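Local coordinates for extracellular solute-binding protein, family 1 (Bifidobacterium longum subsp. infantis, PDB 6FTH) that probably captures human milk oligosaccharides outside the cell and delivers them to an ABC transporter for import, at residues 161-167 with 182-188; 289-293 with 307-311. All blocks are in the same frame, centred on the assembly; numbering follows the deposited sequence.

Overall arrangement
Both contacts lie in the same lobe of the solute-binding fold, on the same side of the chain's centre, with their own centres about 12 Å apart. Interaction 1 comes first along the chain and joins the ends of helices 159-165 and 173-185; interaction 2 follows, setting the start of strand 292-297 against the turn that leads into strand 311-313. The mixed sheet 197-199, 292-297, 154-158, 311-313 connects them, since helix 159-165 directly follows its strand 154-158. They also touch: W161 CZ3 is 3.4 Å from G293 CA, and F183 CE2 is 3.6 Å from the same G293 CA. Sheet and helices thus share one continuous core in this lobe.

Interaction 1 of 2, residues 161-167 with 182-188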
loop_
_atom_site.group_PDB
_atom_site.type_symbol
_atom_site.label_atom_id
_atom_site.label_comp_id
_atom_site.label_asym_id
_atom_site.label_seq_id
_atom_site.Cartn_x
_atom_site.Cartn_y
_atom_site.Cartn_z
ATOM N N TRP A 161 -8.146 26.418 -8.495
ATOM C CA TRP A 161 -7.691 27.538 -7.672
ATOM C C TRP A 161 -6.428 28.175 -8.238
ATOM O O TRP A 161 -6.307 29.407 -8.283
ATOM C CB TRP A 161 -7.437 27.058 -6.254
ATOM C CG TRP A 161 -8.622 26.681 -5.430
ATOM C CD1 TRP A 161 -9.946 26.642 -5.816
ATOM C CD2 TRP A 161 -8.606 26.323 -4.046
ATOM N NE1 TRP A 161 -10.725 26.271 -4.759
ATOM C CE2 TRP A 161 -9.939 26.068 -3.658
ATOM C CE3 TRP A 161 -7.590 26.185 -3.101
ATOM C CZ2 TRP A 161 -10.282 25.681 -2.370
ATOM C CZ3 TRP A 161 -7.921 25.807 -1.815
ATOM C CH2 TRP A 161 -9.260 25.555 -1.455
ATOM N N LEU A 162 -5.446 27.361 -8.647
ATOM C CA LEU A 162 -4.249 27.925 -9.248
ATOM C C LEU A 162 -4.620 28.803 -10.432
ATOM O O LEU A 162 -4.105 29.915 -10.582
ATOM C CB LEU A 162 -3.312 26.818 -9.730
ATOM C CG LEU A 162 -2.666 25.941 -8.634
ATOM C CD1 LEU A 162 -1.885 24.834 -9.331
ATOM C CD2 LEU A 162 -1.774 26.713 -7.701
ATOM N N ASP A 163 -5.521 28.306 -11.279
ATOM C CA ASP A 163 -5.892 29.014 -12.502
ATOM C C ASP A 163 -6.597 30.326 -12.186
ATOM O O ASP A 163 -6.292 31.368 -12.784
ATOM C CB ASP A 163 -6.813 28.132 -13.342
ATOM C CG ASP A 163 -6.072 26.995 -14.050
ATOM O OD1 ASP A 163 -4.832 26.977 -14.053
ATOM O OD2 ASP A 163 -6.771 26.127 -14.613
ATOM N N LYS A 164 -7.545 30.287 -11.249
ATOM C CA LYS A 164 -8.298 31.480 -10.860
ATOM C C LYS A 164 -7.400 32.558 -10.274
ATOM O O LYS A 164 -7.664 33.754 -10.457
ATOM C CB LYS A 164 -9.384 31.100 -9.852
ATOM C CG LYS A 164 -10.600 30.439 -10.524
ATOM C CD LYS A 164 -11.751 30.163 -9.563
ATOM C CE LYS A 164 -12.948 29.591 -10.327
ATOM N NZ LYS A 164 -14.075 29.253 -9.431
ATOM N N LEU A 165 -6.339 32.166 -9.578
ATOM C CA LEU A 165 -5.446 33.123 -8.934
ATOM C C LEU A 165 -4.251 33.495 -9.789
ATOM O O LEU A 165 -3.455 34.345 -9.383
ATOM C CB LEU A 165 -4.959 32.561 -7.593
ATOM C CG LEU A 165 -6.050 32.257 -6.572
ATOM C CD1 LEU A 165 -5.412 31.752 -5.279
ATOM C CD2 LEU A 165 -6.903 33.504 -6.323
ATOM N N GLY A 166 -4.101 32.892 -10.960
ATOM C CA GLY A 166 -2.965 33.196 -11.805
ATOM C C GLY A 166 -1.650 32.692 -11.239
ATOM O O GLY A 166 -0.635 33.403 -11.285
ATOM N N LEU A 167 -1.653 31.469 -10.720
ATOM C CA LEU A 167 -0.490 30.799 -10.163
ATOM C C LEU A 167 -0.113 29.594 -11.016
ATOM O O LEU A 167 -0.973 28.912 -11.573
ATOM C CB LEU A 167 -0.801 30.303 -8.762
ATOM C CG LEU A 167 -1.168 31.393 -7.759
ATOM C CD1 LEU A 167 -1.810 30.763 -6.547
ATOM C CD2 LEU A 167 0.039 32.180 -7.367
ATOM N N ALA A 182 -1.524 32.219 -0.819
ATOM C CA ALA A 182 -2.575 32.724 -1.693
ATOM C C ALA A 182 -3.882 31.986 -1.468
ATOM O O ALA A 182 -4.957 32.602 -1.398
ATOM C CB ALA A 182 -2.124 32.584 -3.141
ATOM N N PHE A 183 -3.822 30.661 -1.338
ATOM C CA PHE A 183 -5.018 29.887 -1.025
ATOM C C PHE A 183 -5.625 30.352 0.284
ATOM O O PHE A 183 -6.856 30.412 0.425
ATOM C CB PHE A 183 -4.682 28.390 -0.919
ATOM C CG PHE A 183 -4.362 27.699 -2.240
ATOM C CD1 PHE A 183 -4.502 28.320 -3.476
ATOM C CD2 PHE A 183 -3.931 26.386 -2.214
ATOM C CE1 PHE A 183 -4.213 27.618 -4.652
ATOM C CE2 PHE A 183 -3.647 25.691 -3.359
ATOM C CZ PHE A 183 -3.777 26.298 -4.583
ATOM N N LYS A 184 -4.779 30.692 1.258
ATOM C CA LYS A 184 -5.288 31.048 2.568
ATOM C C LYS A 184 -6.048 32.364 2.512
ATOM O O LYS A 184 -7.106 32.490 3.133
ATOM C CB LYS A 184 -4.144 31.120 3.580
ATOM C CG LYS A 184 -4.639 31.401 5.000
ATOM C CD LYS A 184 -3.546 31.469 6.020
ATOM C CE LYS A 184 -4.116 31.621 7.456
ATOM N NZ LYS A 184 -5.104 30.551 7.877
ATOM N N THR A 185 -5.559 33.337 1.739
ATOM C CA THR A 185 -6.042 34.707 1.884
ATOM C C THR A 185 -6.886 35.214 0.729
ATOM O O THR A 185 -7.557 36.237 0.891
ATOM C CB THR A 185 -4.875 35.687 2.060
ATOM O OG1 THR A 185 -3.991 35.630 0.937
ATOM C CG2 THR A 185 -4.099 35.356 3.331
ATOM N N GLU A 186 -6.857 34.553 -0.430
ATOM C CA GLU A 186 -7.491 35.075 -1.630
ATOM C C GLU A 186 -8.823 34.390 -1.973
ATOM O O GLU A 186 -9.328 34.589 -3.076
ATOM C CB GLU A 186 -6.508 35.024 -2.814
ATOM C CG GLU A 186 -5.201 35.792 -2.510
ATOM C CD GLU A 186 -4.169 35.718 -3.601
ATOM O OE1 GLU A 186 -4.494 35.241 -4.711
ATOM O OE2 GLU A 186 -3.017 36.148 -3.352
ATOM N N ASP A 187 -9.427 33.642 -1.054
ATOM C CA ASP A 187 -10.777 33.120 -1.233
ATOM C C ASP A 187 -10.953 32.422 -2.583
ATOM O O ASP A 187 -11.891 32.727 -3.333
ATOM C CB ASP A 187 -11.794 34.247 -1.090
ATOM C CG ASP A 187 -13.214 33.735 -0.966
ATOM O OD1 ASP A 187 -13.403 32.623 -0.443
ATOM O OD2 ASP A 187 -14.156 34.447 -1.399
ATOM N N PRO A 188 -10.089 31.470 -2.929
ATOM C CA PRO A 188 -10.203 30.860 -4.259
ATOM C C PRO A 188 -11.518 30.152 -4.492
ATOM O O PRO A 188 -11.932 30.027 -5.646
ATOM C CB PRO A 188 -9.005 29.896 -4.316
ATOM C CG PRO A 188 -8.681 29.607 -2.876
ATOM C CD PRO A 188 -8.928 30.942 -2.194
HETATM O O HOH W 1 -12.814 28.115 -7.479
#
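P188, W161 and F183 bury the most surface where the last turn of helix 159-165 meets the end of helix 173-185 and the loop that follows it. The CA atoms of W161 and P188 are 5.4 Å apart, close enough for the proline ring to tip its CB-CG edge onto one face of the indole: P188 CB sits 3.6 Å from the centroid of the W161 five-membered ring, 17° off its normal, a CH-pi contact. The six-membered ring of W161 turns its edge to the face of F183 in a T-shaped pair, with centroids 5.0 Å apart and planes at 78°. Leucines line the CD1-CE1-CZ side of the phenylalanine, with L162 CD2 at 3.7 Å from F183 CZ and L165 CD1, at the ring edge, 4.0 Å from F183 CD1. L165 also reaches A182 and P188, while L167 CD1 lies 3.9 Å from A182 CB. No direct hydrogen bond crosses this apolar interface; at its margin water 1 accepts from K164 NZ (2.6 Å) and donates to P188 O (2.8 Å). The first helix closes in a Schellman motif at G166, whose positive phi turns the chain so that L167 comes back onto the second helix. On the sheet side, L162 and F183 touch I157 of strand 154-158, so the two consecutive helices pack together against the mixed sheet, as in the alpha/beta lobes from which solute-binding proteins are built.

Interaction 2 of 2, residues 289-293 with 307-311; sequences TAKTG and LKDQY
Extended through T289 and A290, the first segment kinks at K291 (phi/psi -115/-31), resumes beta geometry at T292 and turns a corner at G293. Against it, 307-310 ends a 3-10 segment, with Q310 N hydrogen-bonded to L307 O (3.1 Å) and Y311 N to K308 O (3.0 Å); CA atoms pair as A290-L307 (6.5 Å) and G293-Y311 (8.7 Å). The CA-to-CB bonds of A290, L307, Q310 and Y311 point toward the other segment. L307, chi1 m and chi2 t, brings CD1 to 3.7 Å from A290 CA. Q310, chi1 m, chi2 t and chi3 30°, sets OE1 3.5 Å from A290 CB, where OE1 also accepts from N158 ND2; water 2 accepts from Q310 NE2 (3.2 Å) and A290 N (3.0 Å). At Y311 the chain enters strand 311-313, an edge strand of the lobe's mixed sheet, in which 154-158 separates it from 292-297. Y311, chi1 -69° and chi2 85°, stacks on F304 and donates from OH to T292 O (2.6 Å); water 3 donates to Y311 OH (2.8 Å) and accepts from K291 N (2.9 Å).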
loop_
_atom_site.group_PDB
_atom_site.type_symbol
_atom_site.label_atom_id
_atom_site.label_comp_id
_atom_site.label_asym_id
_atom_site.label_seq_id
_atom_site.Cartn_x
_atom_site.Cartn_y
_atom_site.Cartn_z
ATOM N N THR A 289 -18.547 22.732 -2.746
ATOM C CA THR A 289 -17.555 23.756 -2.428
ATOM C C THR A 289 -16.259 23.066 -2.007
ATOM O O THR A 289 -16.218 22.397 -0.969
ATOM C CB THR A 289 -18.072 24.648 -1.302
ATOM O OG1 THR A 289 -19.295 25.266 -1.709
ATOM C CG2 THR A 289 -17.062 25.738 -0.961
ATOM N N ALA A 290 -15.217 23.231 -2.812
ATOM C CA ALA A 290 -13.912 22.696 -2.448
ATOM C C ALA A 290 -13.359 23.451 -1.250
ATOM O O ALA A 290 -13.495 24.674 -1.156
ATOM C CB ALA A 290 -12.952 22.854 -3.620
ATOM N N LYS A 291 -12.692 22.721 -0.353
ATOM C CA LYS A 291 -12.111 23.292 0.858
ATOM C C LYS A 291 -10.596 23.222 0.922
ATOM O O LYS A 291 -9.984 24.111 1.513
ATOM C CB LYS A 291 -12.659 22.593 2.106
ATOM C CG LYS A 291 -14.167 22.648 2.244
ATOM C CD LYS A 291 -14.652 24.013 2.706
ATOM C CE LYS A 291 -16.158 23.985 2.898
ATOM N NZ LYS A 291 -16.690 25.290 3.411
ATOM N N THR A 292 -9.967 22.204 0.331
ATOM C CA THR A 292 -8.541 21.956 0.538
ATOM C C THR A 292 -7.730 22.224 -0.724
ATOM O O THR A 292 -8.096 21.800 -1.822
ATOM C CB THR A 292 -8.357 20.518 0.983
ATOM O OG1 THR A 292 -9.092 20.294 2.193
ATOM C CG2 THR A 292 -6.876 20.206 1.236
ATOM N N GLY A 293 -6.594 22.905 -0.557
ATOM C CA GLY A 293 -5.750 23.251 -1.679
ATOM C C GLY A 293 -4.823 22.117 -2.103
ATOM O O GLY A 293 -4.724 21.814 -3.300
ATOM N N LEU A 307 -15.872 16.691 -6.469
ATOM C CA LEU A 307 -14.985 17.832 -6.659
ATOM C C LEU A 307 -13.727 17.480 -7.441
ATOM O O LEU A 307 -12.876 18.352 -7.647
ATOM C CB LEU A 307 -14.589 18.417 -5.300
ATOM C CG LEU A 307 -15.713 19.064 -4.472
ATOM C CD1 LEU A 307 -15.260 19.311 -3.037
ATOM C CD2 LEU A 307 -16.181 20.356 -5.109
ATOM N N LYS A 308 -13.617 16.239 -7.924
ATOM C CA LYS A 308 -12.341 15.758 -8.454
ATOM C C LYS A 308 -11.868 16.515 -9.683
ATOM O O LYS A 308 -10.657 16.579 -9.932
ATOM C CB LYS A 308 -12.415 14.263 -8.769
ATOM C CG LYS A 308 -13.379 13.872 -9.847
ATOM C CD LYS A 308 -13.501 12.344 -9.880
ATOM C CE LYS A 308 -14.460 11.861 -10.975
ATOM N NZ LYS A 308 -14.565 10.353 -10.977
ATOM N N ASP A 309 -12.776 17.059 -10.503
ATOM C CA ASP A 309 -12.257 17.680 -11.717
ATOM C C ASP A 309 -11.520 18.994 -11.442
ATOM O O ASP A 309 -10.911 19.535 -12.362
ATOM C CB ASP A 309 -13.321 17.867 -12.813
ATOM C CG ASP A 309 -13.907 16.536 -13.330
ATOM O OD1 ASP A 309 -13.166 15.534 -13.513
ATOM O OD2 ASP A 309 -15.130 16.507 -13.575
ATOM N N GLN A 310 -11.510 19.481 -10.196
ATOM C CA GLN A 310 -10.695 20.643 -9.838
ATOM C C GLN A 310 -9.255 20.268 -9.501
ATOM O O GLN A 310 -8.428 21.170 -9.356
ATOM C CB GLN A 310 -11.276 21.390 -8.630
ATOM C CG GLN A 310 -12.727 21.844 -8.798
ATOM C CD GLN A 310 -13.234 22.726 -7.659
ATOM O OE1 GLN A 310 -12.474 23.473 -7.025
ATOM N NE2 GLN A 310 -14.538 22.648 -7.396
ATOM N N TYR A 311 -8.942 18.978 -9.374
ATOM C CA TYR A 311 -7.684 18.548 -8.769
ATOM C C TYR A 311 -6.836 17.768 -9.755
ATOM O O TYR A 311 -7.353 16.962 -10.544
ATOM C CB TYR A 311 -7.926 17.708 -7.509
ATOM C CG TYR A 311 -8.479 18.517 -6.370
ATOM C CD1 TYR A 311 -9.845 18.759 -6.266
ATOM C CD2 TYR A 311 -7.644 19.069 -5.419
ATOM C CE1 TYR A 311 -10.357 19.506 -5.221
ATOM C CE2 TYR A 311 -8.143 19.805 -4.356
ATOM C CZ TYR A 311 -9.509 20.044 -4.274
ATOM O OH TYR A 311 -10.022 20.805 -3.238
HETATM O O HOH W 2 -15.991 24.595 -5.347
HETATM O O HOH W 3 -11.703 20.064 -1.105
#